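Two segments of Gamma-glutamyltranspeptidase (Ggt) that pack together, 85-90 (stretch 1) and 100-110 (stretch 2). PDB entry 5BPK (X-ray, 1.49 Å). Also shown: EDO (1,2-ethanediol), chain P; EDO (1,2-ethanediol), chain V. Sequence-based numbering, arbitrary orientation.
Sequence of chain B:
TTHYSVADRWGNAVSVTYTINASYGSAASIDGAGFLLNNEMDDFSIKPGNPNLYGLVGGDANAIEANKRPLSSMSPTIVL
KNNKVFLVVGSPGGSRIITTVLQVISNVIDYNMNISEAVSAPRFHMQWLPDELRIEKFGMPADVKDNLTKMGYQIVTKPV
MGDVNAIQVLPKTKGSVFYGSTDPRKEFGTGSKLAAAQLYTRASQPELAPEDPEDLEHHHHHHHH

Stretch 1 (85-90) VFLVVG
Stretch 2 (100-110) TVLQVISNVID

The contact centres on Val 89, which gives up 72 Å² to the helix, more than any other residue here. Its chi1 of 63° (p) spreads the two methyls over three helical residues: CG1 of Val 89 lies 4.1 Å from CG1 of Val 101 and 4.0 Å from CG1 of Ile 105, while CG2 of Val 89 lies 3.9 Å from CG1 of Val 104. Val 101 and Val 104 are both t (chi1 171° and 173°) and point toward the strand; Ile 105 leaves sideways, with chi1 -65° (m) and chi2 173° (t). The spacing 101, 104, 105, 108 is that of one helical face, and every member is a beta-branched apolar residue.

The frame is a strand that runs through 89 packed against a helix that runs through stretch 2 from Thr 100; both begin earlier in the chain. Their axes approach to 10.0 Å and run nearly antiparallel, at 160°. Two CA pairs fix the register: Leu 87 CA to Ile 105 CA, 8.0 Å, and Gly 90 CA to Val 101 CA, 5.8 Å. Most of the strand is extended (Leu 87 phi/psi -132/144, Val 89 -149/152), but Phe 86, at -116/-51, departs from this, so that Phe 86 and Leu 87 both direct CB toward the helix.

Leu 87 (chi1 -61°, m; chi2 168°, t) covers the next turn, its CD1 4.2 Å from CB of Val 108 and 4.5 Å from CA of Ile 105. Farther out, Phe 86 (chi1 177°, t; chi2 63°) brings CZ to 3.7 Å from CG1 of Val 108 (chi1 177°, t). Ile 109 (chi1 -68°, m; chi2 172°, t) starts sideways but ends nearer, its CG1 4.3 Å from CE2 of Phe 86, at the ring edge. At the other end, Gly 90, with phi/psi 179/174, has its CA 3.8 Å from CG2 of Val 101, so here it is the backbone itself that meets the helix; a CB at Gly 90 would point away from it.

The two stretches bury 365 Å² in total, and no hydrogen bond crosses between them, so apolar packing accounts for the contact. The helix supplies its own backbone bonds, such as Ile 105 N to Val 101 O (3.1 Å) and Ile 109 N to Ile 105 O (2.9 Å). Polar groups lie outside the packed face. Ser 106 (chi1 172°, t) points away; its OG donates to OD2 of Asp 110 (2.6 Å) and accepts from O1 of the chain V ethanediol (2.7 Å). At the start of stretch 1, Val 85 N donates to O1 of the chain P ethanediol at 3.0 Å and 161°.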

# COMPACT_ATOMS: atom_id res chain seq x y z
N VAL B 85 -9.91 19.06 1.90
CA VAL B 85 -10.00 17.60 1.84
C VAL B 85 -11.39 17.19 1.37
O VAL B 85 -12.41 17.64 1.92
CB VAL B 85 -9.69 16.96 3.22
CG1 VAL B 85 -9.90 15.45 3.20
CG2 VAL B 85 -8.25 17.30 3.63
N PHE B 86 -11.41 16.35 0.34
CA PHE B 86 -12.63 15.77 -0.22
C PHE B 86 -12.64 14.25 -0.05
O PHE B 86 -13.62 13.68 0.44
CB PHE B 86 -12.78 16.18 -1.69
CG PHE B 86 -13.98 15.59 -2.38
CD1 PHE B 86 -15.27 15.89 -1.96
CD2 PHE B 86 -13.83 14.75 -3.49
CE1 PHE B 86 -16.38 15.36 -2.61
CE2 PHE B 86 -14.93 14.21 -4.14
CZ PHE B 86 -16.21 14.52 -3.70
N LEU B 87 -11.55 13.59 -0.46
CA LEU B 87 -11.39 12.14 -0.26
C LEU B 87 -10.03 11.79 0.32
O LEU B 87 -9.03 12.41 -0.02
CB LEU B 87 -11.56 11.38 -1.58
CG LEU B 87 -12.90 11.50 -2.31
CD1 LEU B 87 -12.81 10.94 -3.74
CD2 LEU B 87 -14.01 10.78 -1.51
N VAL B 88 -10.01 10.78 1.19
CA VAL B 88 -8.79 10.15 1.67
C VAL B 88 -8.94 8.67 1.33
O VAL B 88 -9.88 8.01 1.77
CB VAL B 88 -8.58 10.36 3.18
CG1 VAL B 88 -7.15 9.94 3.60
CG2 VAL B 88 -8.86 11.81 3.56
N VAL B 89 -8.04 8.15 0.50
CA VAL B 89 -8.23 6.83 -0.06
C VAL B 89 -6.91 6.10 -0.32
O VAL B 89 -5.88 6.72 -0.54
CB VAL B 89 -9.09 6.93 -1.35
CG1 VAL B 89 -8.37 7.74 -2.40
CG2 VAL B 89 -9.50 5.56 -1.86
N GLY B 90 -6.97 4.78 -0.27
CA GLY B 90 -5.83 3.92 -0.57
C GLY B 90 -6.24 2.48 -0.40
O GLY B 90 -7.36 2.19 0.04
N THR B 100 -7.51 -0.21 -8.28
CA THR B 100 -8.50 -0.15 -7.21
C THR B 100 -8.76 1.29 -6.78
O THR B 100 -9.91 1.74 -6.71
CB THR B 100 -8.07 -1.00 -6.00
OG1 THR B 100 -8.27 -2.39 -6.31
CG2 THR B 100 -8.85 -0.65 -4.75
N VAL B 101 -7.68 2.04 -6.53
CA VAL B 101 -7.82 3.41 -6.04
C VAL B 101 -8.48 4.31 -7.11
O VAL B 101 -9.36 5.11 -6.80
CB VAL B 101 -6.47 3.98 -5.53
CG1 VAL B 101 -6.57 5.46 -5.23
CG2 VAL B 101 -5.99 3.21 -4.28
N LEU B 102 -8.05 4.16 -8.36
CA LEU B 102 -8.64 4.86 -9.51
C LEU B 102 -10.16 4.69 -9.55
O LEU B 102 -10.91 5.64 -9.75
CB LEU B 102 -8.01 4.31 -10.81
CG LEU B 102 -8.46 4.66 -12.23
CD1 LEU B 102 -9.76 4.02 -12.63
CD2 LEU B 102 -8.51 6.16 -12.40
N GLN B 103 -10.61 3.45 -9.36
CA GLN B 103 -12.02 3.13 -9.49
C GLN B 103 -12.84 3.78 -8.38
O GLN B 103 -13.92 4.33 -8.64
CB GLN B 103 -12.22 1.61 -9.58
CG GLN B 103 -11.82 1.08 -10.95
CD GLN B 103 -11.76 -0.43 -11.04
OE1 GLN B 103 -12.75 -1.08 -11.43
NE2 GLN B 103 -10.60 -1.00 -10.68
N VAL B 104 -12.33 3.75 -7.15
CA VAL B 104 -13.04 4.37 -6.03
C VAL B 104 -13.20 5.87 -6.27
O VAL B 104 -14.30 6.43 -6.13
CB VAL B 104 -12.34 4.10 -4.67
CG1 VAL B 104 -13.01 4.90 -3.54
CG2 VAL B 104 -12.35 2.61 -4.36
N ILE B 105 -12.11 6.51 -6.68
CA ILE B 105 -12.15 7.94 -6.97
C ILE B 105 -13.14 8.28 -8.10
O ILE B 105 -13.94 9.22 -7.98
CB ILE B 105 -10.75 8.49 -7.31
CG1 ILE B 105 -9.85 8.39 -6.07
CG2 ILE B 105 -10.85 9.94 -7.80
CD1 ILE B 105 -8.40 8.74 -6.33
N SER B 106 -13.07 7.53 -9.20
CA SER B 106 -13.97 7.72 -10.33
C SER B 106 -15.41 7.48 -9.93
O SER B 106 -16.31 8.21 -10.35
CB SER B 106 -13.58 6.77 -11.47
OG SER B 106 -14.52 6.78 -12.53
N ASN B 107 -15.65 6.45 -9.12
CA ASN B 107 -17.02 6.15 -8.69
C ASN B 107 -17.66 7.33 -7.96
O ASN B 107 -18.84 7.62 -8.15
CB ASN B 107 -17.06 4.90 -7.82
CG ASN B 107 -16.84 3.61 -8.61
OD1 ASN B 107 -16.99 3.59 -9.84
ND2 ASN B 107 -16.49 2.53 -7.90
N VAL B 108 -16.89 8.00 -7.11
CA VAL B 108 -17.38 9.23 -6.50
C VAL B 108 -17.53 10.38 -7.52
O VAL B 108 -18.60 10.99 -7.63
CB VAL B 108 -16.48 9.69 -5.34
CG1 VAL B 108 -16.97 11.04 -4.77
CG2 VAL B 108 -16.42 8.62 -4.26
N ILE B 109 -16.44 10.72 -8.21
CA ILE B 109 -16.42 11.93 -9.06
C ILE B 109 -17.25 11.79 -10.33
O ILE B 109 -18.02 12.69 -10.69
CB ILE B 109 -14.98 12.35 -9.41
CG1 ILE B 109 -14.27 12.83 -8.14
CG2 ILE B 109 -14.98 13.44 -10.46
CD1 ILE B 109 -12.76 13.11 -8.30
N ASP B 110 -17.10 10.66 -11.02
CA ASP B 110 -17.81 10.43 -12.27
C ASP B 110 -19.26 10.01 -12.07
O ASP B 110 -20.14 10.48 -12.80
CB ASP B 110 -17.09 9.40 -13.12
CG ASP B 110 -15.78 9.91 -13.63
OD1 ASP B 110 -15.78 11.01 -14.22
OD2 ASP B 110 -14.75 9.23 -13.44
C1 EDO P . -8.48 20.70 4.29
O1 EDO P . -9.90 20.60 4.52
C2 EDO P . -7.88 21.94 4.96
O2 EDO P . -7.02 22.68 4.08
C1 EDO V . -14.07 4.21 -14.80
O1 EDO V . -14.50 4.22 -13.43
C2 EDO V . -14.56 2.97 -15.54
O2 EDO V . -15.97 3.08 -15.73